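Local coordinates for protein ABC transporter (PDB 1JI0) that binds ATP and probably hydrolyses it to power the transport of branched-chain amino acids across the membrane, at residues A53-A58 / I83-E88; K23-K28 / T46-A51; I5-Q10 / P158-M163; R91-L96 / I150-M155. One frame throughout, in Å; residues are numbered along the deposited sequence.

Interaction 1: residues A53-A58 / I83-E88. With ATP (adenosine-5'-triphosphate), chain B.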
# COMPACT_ATOMS: atom_id res chain seq x y z
N ALA A 53 4.36 -9.99 -0.23
CA ALA A 53 3.10 -10.71 -0.42
C ALA A 53 3.32 -12.15 -0.90
O ALA A 53 2.37 -12.90 -1.08
CB ALA A 53 2.23 -9.96 -1.43
N GLY A 54 4.58 -12.51 -1.11
CA GLY A 54 4.91 -13.85 -1.56
C GLY A 54 4.55 -14.13 -3.01
O GLY A 54 4.24 -15.26 -3.38
N LEU A 55 4.61 -13.09 -3.85
CA LEU A 55 4.29 -13.24 -5.27
C LEU A 55 5.55 -13.46 -6.08
O LEU A 55 5.50 -13.86 -7.23
CB LEU A 55 3.54 -12.00 -5.77
CG LEU A 55 2.25 -11.69 -5.01
CD1 LEU A 55 1.60 -10.45 -5.58
CD2 LEU A 55 1.32 -12.88 -5.09
N VAL A 56 6.70 -13.18 -5.47
CA VAL A 56 7.98 -13.38 -6.12
C VAL A 56 8.86 -13.96 -5.02
O VAL A 56 8.64 -13.67 -3.84
CB VAL A 56 8.56 -12.05 -6.67
CG1 VAL A 56 8.79 -11.06 -5.54
CG2 VAL A 56 9.86 -12.33 -7.39
N ARG A 57 9.84 -14.78 -5.38
CA ARG A 57 10.69 -15.41 -4.39
C ARG A 57 11.80 -14.54 -3.80
O ARG A 57 12.43 -13.74 -4.49
CB ARG A 57 11.32 -16.68 -4.96
CG ARG A 57 12.15 -17.46 -3.94
CD ARG A 57 12.92 -18.59 -4.59
NE ARG A 57 13.83 -19.23 -3.65
CZ ARG A 57 13.45 -19.91 -2.58
NH1 ARG A 57 14.35 -20.45 -1.78
NH2 ARG A 57 12.15 -20.07 -2.31
N ALA A 58 12.04 -14.73 -2.50
CA ALA A 58 13.09 -14.01 -1.80
C ALA A 58 14.24 -15.00 -1.66
O ALA A 58 14.17 -15.94 -0.87
CB ALA A 58 12.60 -13.58 -0.42
N ILE A 83 -2.38 -9.30 5.68
CA ILE A 83 -1.68 -8.37 4.80
C ILE A 83 -2.48 -8.16 3.52
O ILE A 83 -2.58 -9.06 2.69
CB ILE A 83 -0.27 -8.86 4.43
CG1 ILE A 83 0.62 -8.86 5.67
CG2 ILE A 83 0.35 -7.96 3.35
CD1 ILE A 83 2.06 -9.22 5.39
N ALA A 84 -3.05 -6.96 3.37
CA ALA A 84 -3.83 -6.61 2.19
C ALA A 84 -2.99 -5.80 1.20
O ALA A 84 -2.25 -4.90 1.61
CB ALA A 84 -5.06 -5.81 2.59
N LEU A 85 -3.11 -6.12 -0.08
CA LEU A 85 -2.37 -5.41 -1.11
C LEU A 85 -3.28 -4.85 -2.19
O LEU A 85 -4.09 -5.58 -2.77
CB LEU A 85 -1.34 -6.34 -1.76
CG LEU A 85 -0.69 -5.88 -3.07
CD1 LEU A 85 0.05 -4.56 -2.86
CD2 LEU A 85 0.26 -6.94 -3.57
N VAL A 86 -3.17 -3.55 -2.44
CA VAL A 86 -3.93 -2.89 -3.50
C VAL A 86 -2.86 -2.61 -4.54
O VAL A 86 -2.16 -1.59 -4.49
CB VAL A 86 -4.55 -1.55 -3.03
CG1 VAL A 86 -5.40 -0.96 -4.15
CG2 VAL A 86 -5.42 -1.77 -1.80
N PRO A 87 -2.69 -3.53 -5.50
CA PRO A 87 -1.71 -3.47 -6.59
C PRO A 87 -1.96 -2.35 -7.58
O PRO A 87 -2.97 -1.66 -7.51
CB PRO A 87 -1.84 -4.83 -7.24
CG PRO A 87 -3.32 -5.05 -7.16
CD PRO A 87 -3.65 -4.63 -5.75
N GLU A 88 -1.01 -2.16 -8.50
CA GLU A 88 -1.14 -1.15 -9.54
C GLU A 88 -2.18 -1.67 -10.53
O GLU A 88 -2.35 -2.88 -10.69
CB GLU A 88 0.18 -0.95 -10.28
CG GLU A 88 1.19 -0.08 -9.55
CD GLU A 88 2.47 0.12 -10.35
OE1 GLU A 88 3.25 -0.85 -10.50
OE2 GLU A 88 2.70 1.25 -10.83
PG ATP B . 6.09 -0.18 -10.59
O1G ATP B . 5.53 0.75 -11.59
O2G ATP B . 5.79 0.17 -9.19
O3G ATP B . 5.93 -1.63 -10.97
PB ATP B . 8.88 -0.39 -9.69
O1B ATP B . 9.95 0.66 -9.65
O2B ATP B . 8.30 -0.83 -8.43
O3B ATP B . 7.67 0.13 -10.66
PA ATP B . 9.63 -3.14 -10.40
O1A ATP B . 8.31 -3.79 -10.45
O2A ATP B . 10.55 -3.52 -9.30
O3A ATP B . 9.45 -1.55 -10.53
O5' ATP B . 10.33 -3.38 -11.77
C5' ATP B . 11.63 -2.84 -12.05
C4' ATP B . 12.69 -3.88 -12.04
O4' ATP B . 12.42 -4.77 -13.16
C3' ATP B . 14.05 -3.31 -12.32
O3' ATP B . 14.99 -3.82 -11.35
C2' ATP B . 14.35 -3.74 -13.72
O2' ATP B . 15.73 -3.92 -14.00
C1' ATP B . 13.66 -5.12 -13.77
N9 ATP B . 13.40 -5.70 -15.14
C8 ATP B . 12.30 -6.42 -15.56
N7 ATP B . 12.34 -6.83 -16.80
C5 ATP B . 13.56 -6.34 -17.25
C6 ATP B . 14.23 -6.43 -18.51
N6 ATP B . 13.67 -7.07 -19.52
N1 ATP B . 15.45 -5.84 -18.65
C2 ATP B . 15.99 -5.20 -17.61
N3 ATP B . 15.48 -5.04 -16.37
C4 ATP B . 14.23 -5.65 -16.25
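Leu85 points the methyl CD2 into the notch between Ala53 and Leu55, two residues just past the end of helix 45-52. CD2 lies 4.2 Å from Ala53 CB and, on the other flank, 4.3 Å from Leu55 CD1. Ala53 CB and Leu55 CD1 are themselves 4.2 Å apart, so the three methyls form a nearly equilateral triangle. The reach of Leu85 follows from its first torsion, which sets CG anti to the backbone N (chi1 166°) and carries the isobutyl group across toward the turn that follows the helix. Between Ala53 and Leu55, Gly54, with positive phi, closes the helix in a Schellman motif, which probably helps bring both side chains to the same methyl.

Beyond the strand, the chain carries Glu88 to the ATP. Its extended side chain places the carboxylate beside the gamma-phosphate, with Glu88 OE2 at 3.0 Å from ATP O1G. Glu88 OE1 is modelled too close to the phosphorus PG for a non-bonded contact, so the details here are doubtful. OE1 also has a weak hydrogen bond with Thr46 OG1.

In the fold, strand 83-86 is, within this chain, an outermost strand of the mixed sheet and pairs with the parallel strand 160-164. Leu85 packs against Met162 of that neighbour and Leu49 of helix 45-52, while Val86 packs on helix 142-154.

Interaction 2: residues K23-K28 / T46-A51. With ATP (adenosine-5'-triphosphate), chain B.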
# COMPACT_ATOMS: atom_id res chain seq x y z
N LYS A 23 18.62 -5.71 -3.87
CA LYS A 23 19.93 -6.13 -3.40
C LYS A 23 20.23 -5.95 -1.91
O LYS A 23 21.16 -5.24 -1.56
CB LYS A 23 21.00 -5.41 -4.21
CG LYS A 23 20.73 -5.42 -5.70
CD LYS A 23 21.72 -4.54 -6.44
CE LYS A 23 21.42 -4.51 -7.93
NZ LYS A 23 22.34 -3.58 -8.62
N GLY A 24 19.46 -6.61 -1.05
CA GLY A 24 19.69 -6.53 0.38
C GLY A 24 19.18 -5.29 1.09
O GLY A 24 19.96 -4.54 1.67
N ILE A 25 17.87 -5.08 1.07
CA ILE A 25 17.31 -3.90 1.73
C ILE A 25 16.73 -4.24 3.10
O ILE A 25 16.37 -5.40 3.35
CB ILE A 25 16.20 -3.27 0.87
CG1 ILE A 25 15.07 -4.29 0.66
CG2 ILE A 25 16.77 -2.78 -0.47
CD1 ILE A 25 13.82 -3.69 0.09
N ASP A 26 16.65 -3.23 3.96
CA ASP A 26 16.08 -3.38 5.31
C ASP A 26 14.98 -2.33 5.44
O ASP A 26 15.16 -1.19 5.01
CB ASP A 26 17.13 -3.12 6.38
CG ASP A 26 18.33 -4.05 6.28
OD1 ASP A 26 18.16 -5.28 6.46
OD2 ASP A 26 19.44 -3.54 6.01
N LEU A 27 13.84 -2.70 6.02
CA LEU A 27 12.73 -1.77 6.21
C LEU A 27 11.94 -2.18 7.43
O LEU A 27 11.88 -3.35 7.77
CB LEU A 27 11.73 -1.83 5.05
CG LEU A 27 12.06 -1.77 3.57
CD1 LEU A 27 10.82 -2.26 2.81
CD2 LEU A 27 12.43 -0.36 3.17
N LYS A 28 11.31 -1.20 8.08
CA LYS A 28 10.46 -1.47 9.23
C LYS A 28 9.22 -0.61 9.07
O LYS A 28 9.31 0.55 8.66
CB LYS A 28 11.17 -1.12 10.53
CG LYS A 28 12.30 -2.06 10.88
CD LYS A 28 12.82 -1.81 12.28
CE LYS A 28 14.05 -2.65 12.57
NZ LYS A 28 14.61 -2.32 13.91
N THR A 46 7.58 -2.26 -6.72
CA THR A 46 6.54 -3.29 -6.84
C THR A 46 7.11 -4.66 -6.47
O THR A 46 6.42 -5.48 -5.87
CB THR A 46 5.99 -3.37 -8.28
OG1 THR A 46 5.25 -2.19 -8.57
CG2 THR A 46 5.06 -4.58 -8.44
N THR A 47 8.36 -4.89 -6.83
CA THR A 47 9.01 -6.15 -6.52
C THR A 47 9.06 -6.31 -5.00
O THR A 47 8.80 -7.39 -4.48
CB THR A 47 10.43 -6.20 -7.11
OG1 THR A 47 10.36 -6.11 -8.54
CG2 THR A 47 11.13 -7.52 -6.75
N THR A 48 9.38 -5.23 -4.29
CA THR A 48 9.44 -5.29 -2.84
C THR A 48 8.11 -5.72 -2.26
O THR A 48 8.06 -6.63 -1.42
CB THR A 48 9.85 -3.93 -2.23
OG1 THR A 48 11.17 -3.60 -2.68
CG2 THR A 48 9.84 -3.99 -0.70
N LEU A 49 7.02 -5.10 -2.72
CA LEU A 49 5.69 -5.44 -2.23
C LEU A 49 5.31 -6.86 -2.63
O LEU A 49 4.63 -7.57 -1.87
CB LEU A 49 4.63 -4.48 -2.78
CG LEU A 49 4.70 -2.99 -2.45
CD1 LEU A 49 3.46 -2.31 -3.01
CD2 LEU A 49 4.74 -2.78 -0.94
N SER A 50 5.71 -7.27 -3.83
CA SER A 50 5.41 -8.61 -4.32
C SER A 50 6.11 -9.64 -3.45
O SER A 50 5.52 -10.66 -3.10
CB SER A 50 5.85 -8.77 -5.77
OG SER A 50 5.02 -8.01 -6.64
N ALA A 51 7.37 -9.38 -3.12
CA ALA A 51 8.13 -10.30 -2.28
C ALA A 51 7.41 -10.44 -0.94
O ALA A 51 7.14 -11.55 -0.48
CB ALA A 51 9.54 -9.78 -2.08
PG ATP B . 6.09 -0.18 -10.59
O1G ATP B . 5.53 0.75 -11.59
O2G ATP B . 5.79 0.17 -9.19
O3G ATP B . 5.93 -1.63 -10.97
PB ATP B . 8.88 -0.39 -9.69
O1B ATP B . 9.95 0.66 -9.65
O2B ATP B . 8.30 -0.83 -8.43
O3B ATP B . 7.67 0.13 -10.66
PA ATP B . 9.63 -3.14 -10.40
O1A ATP B . 8.31 -3.79 -10.45
O2A ATP B . 10.55 -3.52 -9.30
O3A ATP B . 9.45 -1.55 -10.53
O5' ATP B . 10.33 -3.38 -11.77
C5' ATP B . 11.63 -2.84 -12.05
C4' ATP B . 12.69 -3.88 -12.04
O4' ATP B . 12.42 -4.77 -13.16
C3' ATP B . 14.05 -3.31 -12.32
O3' ATP B . 14.99 -3.82 -11.35
C2' ATP B . 14.35 -3.74 -13.72
O2' ATP B . 15.73 -3.92 -14.00
C1' ATP B . 13.66 -5.12 -13.77
N9 ATP B . 13.40 -5.70 -15.14
C8 ATP B . 12.30 -6.42 -15.56
N7 ATP B . 12.34 -6.83 -16.80
C5 ATP B . 13.56 -6.34 -17.25
C6 ATP B . 14.23 -6.43 -18.51
N6 ATP B . 13.67 -7.07 -19.52
N1 ATP B . 15.45 -5.84 -18.65
C2 ATP B . 15.99 -5.20 -17.61
N3 ATP B . 15.48 -5.04 -16.37
C4 ATP B . 14.23 -5.65 -16.25
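Strand residues Ile25 and Leu27 run past helix 46-51 with the CA atoms of Ile25 and Thr48, the nearest pair, 9.2 Å apart, a gap bridged by side chains alone. Ile25 and Thr48 meet tip to tip, Ile25 CD1 lying 3.8 Å from Thr48 OG1. Leu27 comes in likewise, its CD1 4.0 Å from Thr48 CG2. Thr48 OG1 lies beside the backbone N (chi1 -63°) and bonds back to the carbonyl of Gly44, which leaves the methyl CG2 anti to that N and turned to the strand.

The helix start serves the nucleotide. Thr47 OG1 donates to ATP O2A at 2.7 Å. Thr46 N donates to ATP O2B, although the modelled length of 2.3 Å is too short to be taken literally. One turn on, Ser50 N (2.8 Å) and Ser50 OG (3.0 Å) both donate to Thr46 O, the hydroxyl from above the carbonyl plane. Thr46 OG1 is placed doubtfully close to the gamma-phosphate but is hydrogen-bonded to Asp164; a valine in its place would probably leave that carboxylate without its hydroxyl partner.

Backbone amides, Lys45 and the threonines gripping the phosphates fit the P-loop (Walker A) of ABC ATPases; strand 25-30, from the antiparallel sheet, packs on another side of the helix.

Interaction 3: residues I5-Q10 / P158-M163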
# COMPACT_ATOMS: atom_id res chain seq x y z
N ILE A 5 6.37 -3.39 15.61
CA ILE A 5 6.86 -3.31 14.24
C ILE A 5 6.02 -4.35 13.51
O ILE A 5 6.29 -5.55 13.62
CB ILE A 5 8.37 -3.70 14.13
CG1 ILE A 5 9.24 -2.68 14.88
CG2 ILE A 5 8.81 -3.75 12.65
CD1 ILE A 5 9.08 -1.23 14.37
N VAL A 6 4.99 -3.91 12.79
CA VAL A 6 4.12 -4.85 12.10
C VAL A 6 4.82 -5.59 10.97
O VAL A 6 4.51 -6.76 10.71
CB VAL A 6 2.86 -4.15 11.52
CG1 VAL A 6 2.09 -3.46 12.63
CG2 VAL A 6 3.26 -3.15 10.45
N LEU A 7 5.76 -4.94 10.32
CA LEU A 7 6.48 -5.58 9.23
C LEU A 7 7.94 -5.17 9.24
O LEU A 7 8.26 -3.98 9.29
CB LEU A 7 5.88 -5.21 7.88
CG LEU A 7 6.53 -5.93 6.69
CD1 LEU A 7 5.95 -7.35 6.57
CD2 LEU A 7 6.27 -5.15 5.42
N GLU A 8 8.82 -6.17 9.20
CA GLU A 8 10.25 -5.90 9.15
C GLU A 8 10.88 -6.73 8.04
O GLU A 8 10.69 -7.95 7.98
CB GLU A 8 10.93 -6.22 10.48
CG GLU A 8 12.42 -5.85 10.46
CD GLU A 8 13.14 -6.17 11.76
OE1 GLU A 8 12.50 -6.75 12.67
OE2 GLU A 8 14.34 -5.84 11.86
N VAL A 9 11.61 -6.06 7.16
CA VAL A 9 12.29 -6.74 6.06
C VAL A 9 13.76 -6.68 6.42
O VAL A 9 14.28 -5.61 6.73
CB VAL A 9 12.05 -6.00 4.71
CG1 VAL A 9 12.85 -6.65 3.59
CG2 VAL A 9 10.56 -6.02 4.36
N GLN A 10 14.44 -7.83 6.41
CA GLN A 10 15.86 -7.85 6.75
C GLN A 10 16.70 -8.34 5.57
O GLN A 10 16.45 -9.41 5.03
CB GLN A 10 16.12 -8.76 7.95
CG GLN A 10 15.22 -8.51 9.14
CD GLN A 10 15.59 -9.36 10.34
OE1 GLN A 10 15.94 -10.54 10.20
NE2 GLN A 10 15.52 -8.77 11.53
N PRO A 158 -7.58 -4.98 7.31
CA PRO A 158 -6.16 -5.32 7.18
C PRO A 158 -5.31 -5.02 8.41
O PRO A 158 -5.54 -4.03 9.10
CB PRO A 158 -5.70 -4.48 5.98
CG PRO A 158 -6.98 -4.07 5.29
CD PRO A 158 -7.92 -3.86 6.42
N LYS A 159 -4.34 -5.89 8.68
CA LYS A 159 -3.44 -5.66 9.80
C LYS A 159 -2.31 -4.81 9.23
O LYS A 159 -1.58 -4.13 9.95
CB LYS A 159 -2.90 -6.98 10.35
CG LYS A 159 -3.94 -7.77 11.14
CD LYS A 159 -3.34 -9.01 11.77
CE LYS A 159 -4.38 -9.77 12.59
NZ LYS A 159 -3.76 -10.92 13.30
N LEU A 160 -2.18 -4.87 7.91
CA LEU A 160 -1.17 -4.11 7.18
C LEU A 160 -1.75 -3.81 5.80
O LEU A 160 -2.04 -4.74 5.03
CB LEU A 160 0.11 -4.91 7.03
CG LEU A 160 1.44 -4.21 6.70
CD1 LEU A 160 2.09 -4.92 5.54
CD2 LEU A 160 1.24 -2.73 6.39
N LEU A 161 -1.93 -2.54 5.48
CA LEU A 161 -2.46 -2.16 4.17
C LEU A 161 -1.32 -1.69 3.28
O LEU A 161 -0.65 -0.69 3.58
CB LEU A 161 -3.51 -1.05 4.31
CG LEU A 161 -4.10 -0.44 3.03
CD1 LEU A 161 -4.83 -1.50 2.22
CD2 LEU A 161 -5.07 0.69 3.41
N MSE A 162 -1.07 -2.42 2.19
CA MSE A 162 -0.01 -2.07 1.25
C MSE A 162 -0.67 -1.53 -0.01
O MSE A 162 -1.69 -2.05 -0.45
CB MSE A 162 0.85 -3.30 0.92
CG MSE A 162 1.45 -3.98 2.15
SE MSE A 162 2.87 -5.21 1.75
CE MSE A 162 4.35 -4.02 1.84
N MSE A 163 -0.09 -0.47 -0.57
CA MSE A 163 -0.65 0.16 -1.76
C MSE A 163 0.46 0.49 -2.75
O MSE A 163 1.46 1.12 -2.39
CB MSE A 163 -1.40 1.43 -1.37
CG MSE A 163 -2.45 1.24 -0.28
SE MSE A 163 -3.36 2.91 0.19
CE MSE A 163 -2.97 2.96 2.06
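Glu8 OE2 accepts from Gln10 NE2 at 3.2 Å on one side of a strand whose residues Val6 and Leu7 touch Leu160 across the contact. The bond is nearly straight, with an N-H...O angle of 172°. It lies in the plane of the Gln10 amide yet meets the oxygen from well above the carboxylate plane, 73° out of it. Glu8 and Gln10 are two apart in the strand, which brings their side chains out on the same side, away from segment 158-163.

The touching face is wholly apolar. Leu7 sets CG opposite its backbone N (chi1 -176°), which sends CD2 across to two partners: it lies 4.2 Å from Leu160 CD1 and equally 4.2 Å from CE of Met162, a selenomethionine here. Leu7 and Leu160 cross at about a right angle, methyl against methyl. The first bond of the Met162 side chain points neither at nor away from segment 5-10, and only its far end, CE, comes near. Val6 adds a second approach to Leu160, with Val6 CG2 4.3 Å from Leu160 CG.

Two successive residues facing the same way are unusual in a regular strand, and this fits the classic beta bulge here, where Val6 and Leu7 both face Val29. The surfaces joined belong to the two sheets of an ABC nucleotide-binding domain, the antiparallel one containing strand 5-16 and the mixed core sheet with strand 160-164. The latter ends at Asp164, with Glu165 next, both of the ATP pocket and in the position of the family's Walker B motif and the glutamate following it.

Leu160 and Met162 also lean on strand 83-86, through Ile83 and Leu85. Leu193 of strand 192-196 touches both Leu7 and Met162.

Interaction 4: residues R91-L96 / I150-M155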
# COMPACT_ATOMS: atom_id res chain seq x y z
N ARG A 91 -7.15 -2.65 -10.01
CA ARG A 91 -7.85 -3.90 -10.27
C ARG A 91 -9.17 -3.98 -9.51
O ARG A 91 -9.21 -3.90 -8.28
CB ARG A 91 -6.96 -5.08 -9.90
CG ARG A 91 -5.66 -5.09 -10.69
CD ARG A 91 -4.68 -6.12 -10.19
NE ARG A 91 -3.34 -5.86 -10.72
CZ ARG A 91 -2.25 -6.54 -10.39
NH1 ARG A 91 -2.34 -7.55 -9.52
NH2 ARG A 91 -1.08 -6.22 -10.91
N ILE A 92 -10.25 -4.13 -10.27
CA ILE A 92 -11.59 -4.21 -9.72
C ILE A 92 -12.40 -5.16 -10.61
O ILE A 92 -11.99 -5.45 -11.74
CB ILE A 92 -12.25 -2.81 -9.70
CG1 ILE A 92 -13.07 -2.63 -8.44
CG2 ILE A 92 -13.11 -2.60 -10.94
CD1 ILE A 92 -12.24 -2.60 -7.18
N PHE A 93 -13.53 -5.66 -10.12
CA PHE A 93 -14.35 -6.54 -10.93
C PHE A 93 -15.51 -5.76 -11.54
O PHE A 93 -16.51 -5.51 -10.89
CB PHE A 93 -14.86 -7.70 -10.09
CG PHE A 93 -13.78 -8.63 -9.65
CD1 PHE A 93 -13.48 -8.78 -8.30
CD2 PHE A 93 -13.02 -9.33 -10.59
CE1 PHE A 93 -12.44 -9.62 -7.89
CE2 PHE A 93 -11.99 -10.16 -10.19
CZ PHE A 93 -11.70 -10.31 -8.84
N PRO A 94 -15.37 -5.37 -12.82
CA PRO A 94 -16.37 -4.60 -13.55
C PRO A 94 -17.76 -5.22 -13.66
O PRO A 94 -18.76 -4.51 -13.69
CB PRO A 94 -15.72 -4.39 -14.91
CG PRO A 94 -14.87 -5.60 -15.07
CD PRO A 94 -14.25 -5.75 -13.71
N GLU A 95 -17.82 -6.55 -13.71
CA GLU A 95 -19.09 -7.26 -13.82
C GLU A 95 -19.90 -7.23 -12.52
O GLU A 95 -21.07 -7.59 -12.51
CB GLU A 95 -18.85 -8.72 -14.24
CG GLU A 95 -18.03 -9.54 -13.25
CD GLU A 95 -16.53 -9.44 -13.50
OE1 GLU A 95 -16.04 -8.32 -13.76
OE2 GLU A 95 -15.85 -10.48 -13.41
N LEU A 96 -19.26 -6.82 -11.44
CA LEU A 96 -19.94 -6.73 -10.15
C LEU A 96 -20.13 -5.26 -9.84
O LEU A 96 -19.29 -4.43 -10.19
CB LEU A 96 -19.09 -7.38 -9.05
CG LEU A 96 -19.25 -8.88 -8.80
CD1 LEU A 96 -19.39 -9.65 -10.10
CD2 LEU A 96 -18.05 -9.37 -8.00
N ILE A 150 -9.39 0.31 -3.03
CA ILE A 150 -8.97 0.63 -1.67
C ILE A 150 -10.08 0.28 -0.68
O ILE A 150 -9.82 -0.22 0.41
CB ILE A 150 -8.62 2.14 -1.53
CG1 ILE A 150 -7.38 2.47 -2.36
CG2 ILE A 150 -8.39 2.49 -0.07
CD1 ILE A 150 -7.06 3.94 -2.40
N GLY A 151 -11.33 0.55 -1.05
CA GLY A 151 -12.44 0.24 -0.16
C GLY A 151 -12.55 -1.25 0.10
O GLY A 151 -12.79 -1.68 1.23
N ARG A 152 -12.38 -2.04 -0.95
CA ARG A 152 -12.46 -3.49 -0.83
C ARG A 152 -11.44 -4.01 0.18
O ARG A 152 -11.76 -4.84 1.03
CB ARG A 152 -12.21 -4.14 -2.19
CG ARG A 152 -12.25 -5.67 -2.18
CD ARG A 152 -12.26 -6.21 -3.60
NE ARG A 152 -11.05 -5.87 -4.33
CZ ARG A 152 -10.91 -6.01 -5.65
NH1 ARG A 152 -11.91 -6.49 -6.38
NH2 ARG A 152 -9.76 -5.69 -6.24
N ALA A 153 -10.22 -3.50 0.09
CA ALA A 153 -9.16 -3.91 1.00
C ALA A 153 -9.54 -3.55 2.44
O ALA A 153 -9.30 -4.32 3.37
CB ALA A 153 -7.85 -3.23 0.61
N LEU A 154 -10.14 -2.38 2.62
CA LEU A 154 -10.53 -1.95 3.96
C LEU A 154 -11.56 -2.87 4.60
O LEU A 154 -11.49 -3.15 5.79
CB LEU A 154 -11.08 -0.52 3.92
CG LEU A 154 -10.07 0.61 3.76
CD1 LEU A 154 -10.79 1.96 3.77
CD2 LEU A 154 -9.06 0.55 4.88
N MSE A 155 -12.52 -3.35 3.81
CA MSE A 155 -13.55 -4.24 4.33
C MSE A 155 -13.00 -5.53 4.95
O MSE A 155 -13.72 -6.25 5.63
CB MSE A 155 -14.57 -4.58 3.24
CG MSE A 155 -15.47 -3.41 2.85
SE MSE A 155 -16.41 -2.64 4.37
CE MSE A 155 -16.99 -4.25 5.25
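Arg152 extends from its helix to three consecutive residues of the loop, Arg91, Ile92 and Phe93, and its guanidinium makes the close approaches.

The polar approach is to the backbone: Arg152 NH2 lies 2.8 Å from Arg91 O, although the oxygen is met obliquely to the guanidinium plane. Next comes van der Waals packing of an aliphatic methyl on the flat guanidinium: Ile92 CD1 sits 3.8 Å above one face of the Arg152 group, offset toward the rim, as the two side chains slide past each other in opposite directions. The aromatic approach is different again. Phe93 CD1 lies 3.4 Å from Arg152 NH1 at the guanidinium edge, with the ring and guanidinium planes 60° apart, so the two groups are not stacked.

CG anti to the backbone N (chi1 179°) sends the arginine out from the helix, and a bend at chi3 (63°) turns its end to the loop. From Phe93 to Leu96 the loop makes a type I turn, closed by Leu96 N donating to Phe93 O at 3.1 Å.

A leucine in place of Arg152 would probably leave Arg91 O without its nearby NH2 group and Ile92 CD1 without the flat surface beneath it. Asn101 of helix 98-103 touches Ile92, Phe93 and Arg152 alike.

Since one charged plane meets a carbonyl, a methyl and a ring, the contact probably relies on the flatness of the guanidinium as much as on its charge, though lattice contacts may influence the pose.

How the interactions relate
Interactions 1, 2 and 3 lie close together where the antiparallel sheet, helix 45-52 and the mixed sheet meet, their centres about 10 to 11 Å apart; interaction 4 lies farther out, about 17 Å from interaction 1 and about 25 Å from interaction 2 between centres. Along the chain, interactions 2, 1 and 4 follow one another, all within the span that interaction 3 brings together. Strands 83-86 and 160-164 are neighbours in the mixed sheet, tying interaction 1 to interaction 3, and strands 25-30 and 5-16 pair in the antiparallel sheet, tying 2 to 3. Interactions 1 and 2 both touch ATP. Helix 142-154, from interaction 4, leads into strand 160-164, linking the helical region to the nucleotide-binding core.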